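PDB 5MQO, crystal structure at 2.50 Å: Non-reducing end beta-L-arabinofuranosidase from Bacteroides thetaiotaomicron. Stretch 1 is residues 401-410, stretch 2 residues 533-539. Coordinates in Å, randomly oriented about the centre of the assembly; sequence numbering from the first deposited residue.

Stretch 1 (401-410) DAKYAELVET
Stretch 2, residues 533-539: FRIPEWC

Residues 402-410 form a helix that continues later in the chain. Phe533 and Arg534 lie in a strand that begins earlier in the chain; a type I turn runs from Pro536 to Cys539. Helix and strand cross at 79° between their N-to-C directions, with axes 9.0 Å apart at closest approach. The register pairs Ala402 with Arg534 (CA to CA 6.5 Å) and Glu406 with Pro536 (CA to CA 6.4 Å).

Asp401 caps the helix. Asp401 OD1 accepts from Lys403 N at 3.1 Å, with Asp401 chi1 t. Within the helix, Glu406 N donates to Ala402 O at 3.1 Å and Glu409 N to Ala405 O at 3.1 Å. Glu406 O accepts from Thr410 N at 2.9 Å and from Thr410 OG1 at 2.8 Å. Cys539 N closes the turn on Pro536 O at 2.9 Å.

Arg534 points toward the helix with chi1 t, chi2 t and chi3 p (72°). The small side chains of Ala402 and Ala405 face its aliphatic part; Ala405 CB lies 3.4 Å from Arg534 CD. The guanidinium then meets two carboxylates one helical turn apart. Arg534 NH2 forms a salt bridge with Glu406 OE1 at 2.5 Å; the hydrogen bond is short but weak, with an angle of 127°. Arg534 NH1 bridges to Glu409 OE1 at 3.0 Å, also weak, at 143°. Arg534 NE is satisfied elsewhere in the structure, as is Glu409 OE2.

Glu406 (chi1 t, chi2 p) also receives the turn. Glu406 OE1 accepts from Glu537 N at 3.0 Å and 165°, a nearly straight bond, so one oxygen serves both a charged group and a backbone amide. Glu406 OE2 lies 3.4 Å from Trp538 CD1, at the indole edge. Trp538 has chi1 p; Trp538 NE1 is 4.0 Å from Glu409 OE1, a contact without a hydrogen bond.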

ATOM      1  N   ASP A 401      12.529   6.841   9.928  1.00 55.51           N
ATOM      2  CA  ASP A 401      12.755   7.819   8.870  1.00 54.38           C
ATOM      3  C   ASP A 401      11.444   8.098   8.142  1.00 55.16           C
ATOM      4  O   ASP A 401      10.830   7.203   7.562  1.00 55.40           O
ATOM      5  CB  ASP A 401      13.792   7.263   7.903  1.00 54.47           C
ATOM      6  CG  ASP A 401      14.394   8.325   6.974  1.00 53.81           C
ATOM      7  OD1 ASP A 401      13.661   9.208   6.444  1.00 51.70           O
ATOM      8  OD2 ASP A 401      15.627   8.228   6.756  1.00 54.31           O
ATOM      9  N   ALA A 402      11.019   9.355   8.160  1.00 56.50           N
ATOM     10  CA  ALA A 402       9.748   9.748   7.543  1.00 56.85           C
ATOM     11  C   ALA A 402       9.642   9.441   6.029  1.00 58.02           C
ATOM     12  O   ALA A 402       8.526   9.367   5.481  1.00 59.94           O
ATOM     13  CB  ALA A 402       9.503  11.223   7.784  1.00 55.97           C
ATOM     14  N   LYS A 403      10.782   9.282   5.351  1.00 56.07           N
ATOM     15  CA  LYS A 403      10.762   9.037   3.916  1.00 56.48           C
ATOM     16  C   LYS A 403      10.083   7.704   3.568  1.00 55.59           C
ATOM     17  O   LYS A 403       9.515   7.567   2.492  1.00 57.50           O
ATOM     18  CB  LYS A 403      12.171   9.113   3.327  1.00 57.48           C
ATOM     19  CG  LYS A 403      13.022   7.875   3.551  1.00 57.43           C
ATOM     20  CD  LYS A 403      14.469   8.130   3.191  1.00 57.12           C
ATOM     21  CE  LYS A 403      15.278   6.844   3.194  1.00 57.81           C
ATOM     22  NZ  LYS A 403      16.438   6.978   2.273  1.00 58.11           N
ATOM     23  N   TYR A 404      10.146   6.731   4.471  1.00 52.84           N
ATOM     24  CA  TYR A 404       9.414   5.489   4.283  1.00 51.38           C
ATOM     25  C   TYR A 404       7.917   5.695   4.491  1.00 50.78           C
ATOM     26  O   TYR A 404       7.112   5.082   3.801  1.00 51.03           O
ATOM     27  CB  TYR A 404       9.952   4.392   5.208  1.00 51.76           C
ATOM     28  CG  TYR A 404      11.400   4.023   4.937  1.00 51.43           C
ATOM     29  CD1 TYR A 404      11.778   3.444   3.709  1.00 50.77           C
ATOM     30  CD2 TYR A 404      12.391   4.267   5.882  1.00 49.46           C
ATOM     31  CE1 TYR A 404      13.094   3.109   3.456  1.00 49.98           C
ATOM     32  CE2 TYR A 404      13.701   3.948   5.627  1.00 49.83           C
ATOM     33  CZ  TYR A 404      14.044   3.366   4.421  1.00 51.22           C
ATOM     34  OH  TYR A 404      15.347   3.042   4.173  1.00 53.09           O
ATOM     35  N   ALA A 405       7.541   6.568   5.423  1.00 50.80           N
ATOM     36  CA  ALA A 405       6.131   6.945   5.578  1.00 51.68           C
ATOM     37  C   ALA A 405       5.486   7.591   4.326  1.00 50.95           C
ATOM     38  O   ALA A 405       4.295   7.352   4.056  1.00 53.60           O
ATOM     39  CB  ALA A 405       5.937   7.839   6.798  1.00 52.49           C
ATOM     40  N   GLU A 406       6.255   8.389   3.587  1.00 49.25           N
ATOM     41  CA  GLU A 406       5.797   8.986   2.327  1.00 50.97           C
ATOM     42  C   GLU A 406       5.318   7.922   1.333  1.00 51.42           C
ATOM     43  O   GLU A 406       4.231   8.038   0.739  1.00 52.77           O
ATOM     44  CB  GLU A 406       6.939   9.796   1.699  1.00 52.25           C
ATOM     45  CG  GLU A 406       6.583  10.654   0.492  1.00 52.72           C
ATOM     46  CD  GLU A 406       5.506  11.683   0.757  1.00 54.37           C
ATOM     47  OE1 GLU A 406       5.504  12.309   1.838  1.00 56.31           O
ATOM     48  OE2 GLU A 406       4.647  11.873  -0.125  1.00 57.73           O
ATOM     49  N   LEU A 407       6.110   6.866   1.198  1.00 51.54           N
ATOM     50  CA  LEU A 407       5.792   5.752   0.304  1.00 51.75           C
ATOM     51  C   LEU A 407       4.592   4.943   0.718  1.00 51.09           C
ATOM     52  O   LEU A 407       3.823   4.496  -0.147  1.00 49.76           O
ATOM     53  CB  LEU A 407       7.030   4.866   0.107  1.00 52.84           C
ATOM     54  CG  LEU A 407       7.864   5.635  -0.943  1.00 53.66           C
ATOM     55  CD1 LEU A 407       9.321   5.635  -0.630  1.00 56.20           C
ATOM     56  CD2 LEU A 407       7.607   5.098  -2.341  1.00 52.56           C
ATOM     57  N   VAL A 408       4.427   4.752   2.026  1.00 50.31           N
ATOM     58  CA  VAL A 408       3.211   4.132   2.539  1.00 49.16           C
ATOM     59  C   VAL A 408       2.005   4.938   2.058  1.00 48.72           C
ATOM     60  O   VAL A 408       1.047   4.351   1.576  1.00 47.73           O
ATOM     61  CB  VAL A 408       3.233   4.002   4.092  1.00 49.76           C
ATOM     62  CG1 VAL A 408       1.873   3.604   4.643  1.00 48.87           C
ATOM     63  CG2 VAL A 408       4.255   2.964   4.525  1.00 49.94           C
ATOM     64  N   GLU A 409       2.059   6.273   2.161  1.00 49.70           N
ATOM     65  CA  GLU A 409       0.903   7.123   1.778  1.00 50.92           C
ATOM     66  C   GLU A 409       0.658   7.101   0.264  1.00 51.09           C
ATOM     67  O   GLU A 409      -0.483   6.863  -0.185  1.00 50.45           O
ATOM     68  CB  GLU A 409       1.060   8.584   2.235  1.00 50.75           C
ATOM     69  CG  GLU A 409      -0.236   9.411   2.235  1.00 50.94           C
ATOM     70  CD  GLU A 409      -0.046  10.834   2.767  1.00 53.52           C
ATOM     71  OE1 GLU A 409       0.775  11.570   2.166  1.00 57.26           O
ATOM     72  OE2 GLU A 409      -0.652  11.201   3.814  1.00 55.09           O
ATOM     73  N   THR A 410       1.721   7.356  -0.500  1.00 48.93           N
ATOM     74  CA  THR A 410       1.659   7.330  -1.968  1.00 48.50           C
ATOM     75  C   THR A 410       1.008   6.046  -2.461  1.00 47.68           C
ATOM     76  O   THR A 410       0.051   6.100  -3.239  1.00 47.71           O
ATOM     77  CB  THR A 410       3.073   7.431  -2.550  1.00 49.39           C
ATOM     78  OG1 THR A 410       3.697   8.586  -1.974  1.00 49.92           O
ATOM     79  CG2 THR A 410       3.087   7.515  -4.104  1.00 47.85           C
ATOM     80  N   PHE A 533       4.866  15.440  13.764  1.00 58.35           N
ATOM     81  CA  PHE A 533       4.042  15.573  12.541  1.00 59.55           C
ATOM     82  C   PHE A 533       4.887  15.406  11.310  1.00 58.24           C
ATOM     83  O   PHE A 533       5.841  16.168  11.079  1.00 60.36           O
ATOM     84  CB  PHE A 533       3.343  16.939  12.495  1.00 62.20           C
ATOM     85  CG  PHE A 533       2.432  17.163  13.656  1.00 63.41           C
ATOM     86  CD1 PHE A 533       2.955  17.551  14.894  1.00 63.42           C
ATOM     87  CD2 PHE A 533       1.077  16.905  13.537  1.00 62.78           C
ATOM     88  CE1 PHE A 533       2.132  17.701  15.981  1.00 64.67           C
ATOM     89  CE2 PHE A 533       0.250  17.063  14.615  1.00 64.36           C
ATOM     90  CZ  PHE A 533       0.774  17.459  15.842  1.00 66.34           C
ATOM     91  N   ARG A 534       4.561  14.409  10.506  1.00 58.49           N
ATOM     92  CA  ARG A 534       5.304  14.206   9.267  1.00 57.76           C
ATOM     93  C   ARG A 534       5.075  15.418   8.366  1.00 56.63           C
ATOM     94  O   ARG A 534       3.953  15.889   8.240  1.00 57.06           O
ATOM     95  CB  ARG A 534       4.885  12.902   8.581  1.00 58.45           C
ATOM     96  CG  ARG A 534       5.680  12.576   7.327  1.00 59.50           C
ATOM     97  CD  ARG A 534       5.366  11.188   6.833  1.00 59.82           C
ATOM     98  NE  ARG A 534       4.044  11.181   6.261  1.00 60.62           N
ATOM     99  CZ  ARG A 534       3.741  11.564   5.022  1.00 63.98           C
ATOM    100  NH1 ARG A 534       2.466  11.515   4.608  1.00 62.60           N
ATOM    101  NH2 ARG A 534       4.696  11.981   4.184  1.00 67.43           N
ATOM    102  N   ILE A 535       6.150  15.956   7.811  1.00 57.09           N
ATOM    103  CA  ILE A 535       6.066  16.885   6.686  1.00 59.23           C
ATOM    104  C   ILE A 535       6.249  16.109   5.373  1.00 58.25           C
ATOM    105  O   ILE A 535       7.357  15.641   5.109  1.00 55.77           O
ATOM    106  CB  ILE A 535       7.157  17.961   6.758  1.00 61.06           C
ATOM    107  CG1 ILE A 535       7.185  18.614   8.152  1.00 62.35           C
ATOM    108  CG2 ILE A 535       6.950  18.963   5.626  1.00 62.48           C
ATOM    109  CD1 ILE A 535       5.818  18.989   8.702  1.00 64.11           C
ATOM    110  N   PRO A 536       5.165  15.965   4.558  1.00 58.63           N
ATOM    111  CA  PRO A 536       5.268  15.296   3.245  1.00 58.72           C
ATOM    112  C   PRO A 536       6.365  15.808   2.313  1.00 57.37           C
ATOM    113  O   PRO A 536       6.680  16.993   2.319  1.00 54.29           O
ATOM    114  CB  PRO A 536       3.887  15.523   2.617  1.00 58.05           C
ATOM    115  CG  PRO A 536       2.972  15.544   3.785  1.00 58.98           C
ATOM    116  CD  PRO A 536       3.749  16.164   4.929  1.00 58.51           C
ATOM    117  N   GLU A 537       6.930  14.876   1.543  1.00 59.84           N
ATOM    118  CA  GLU A 537       7.983  15.139   0.568  1.00 59.89           C
ATOM    119  C   GLU A 537       7.473  16.148  -0.431  1.00 58.44           C
ATOM    120  O   GLU A 537       8.190  17.060  -0.806  1.00 59.10           O
ATOM    121  CB  GLU A 537       8.407  13.847  -0.148  1.00 62.57           C
ATOM    122  CG  GLU A 537       9.716  13.989  -0.927  1.00 65.57           C
ATOM    123  CD  GLU A 537      10.113  12.770  -1.750  1.00 65.45           C
ATOM    124  OE1 GLU A 537       9.315  11.823  -1.888  1.00 71.45           O
ATOM    125  OE2 GLU A 537      11.243  12.758  -2.275  1.00 64.52           O
ATOM    126  N   TRP A 538       6.215  16.011  -0.822  1.00 57.12           N
ATOM    127  CA  TRP A 538       5.573  17.011  -1.687  1.00 58.93           C
ATOM    128  C   TRP A 538       5.394  18.434  -1.122  1.00 60.40           C
ATOM    129  O   TRP A 538       5.101  19.339  -1.896  1.00 59.31           O
ATOM    130  CB  TRP A 538       4.223  16.495  -2.218  1.00 56.98           C
ATOM    131  CG  TRP A 538       3.245  16.061  -1.207  1.00 55.89           C
ATOM    132  CD1 TRP A 538       2.998  14.789  -0.832  1.00 56.34           C
ATOM    133  CD2 TRP A 538       2.338  16.886  -0.457  1.00 57.25           C
ATOM    134  NE1 TRP A 538       1.998  14.750   0.109  1.00 57.51           N
ATOM    135  CE2 TRP A 538       1.581  16.025   0.370  1.00 57.60           C
ATOM    136  CE3 TRP A 538       2.093  18.267  -0.397  1.00 57.06           C
ATOM    137  CZ2 TRP A 538       0.591  16.499   1.259  1.00 58.19           C
ATOM    138  CZ3 TRP A 538       1.112  18.742   0.498  1.00 57.43           C
ATOM    139  CH2 TRP A 538       0.375  17.855   1.310  1.00 57.24           C
ATOM    140  N   CYS A 539       5.552  18.639   0.189  1.00 65.08           N
ATOM    141  CA  CYS A 539       5.186  19.914   0.846  1.00 70.42           C
ATOM    142  C   CYS A 539       6.338  20.922   1.016  1.00 78.91           C
ATOM    143  O   CYS A 539       7.272  20.701   1.832  1.00 79.59           O
ATOM    144  CB  CYS A 539       4.572  19.655   2.226  1.00 69.80           C
ATOM    145  SG  CYS A 539       4.052  21.164   3.085  1.00 63.29           S
TER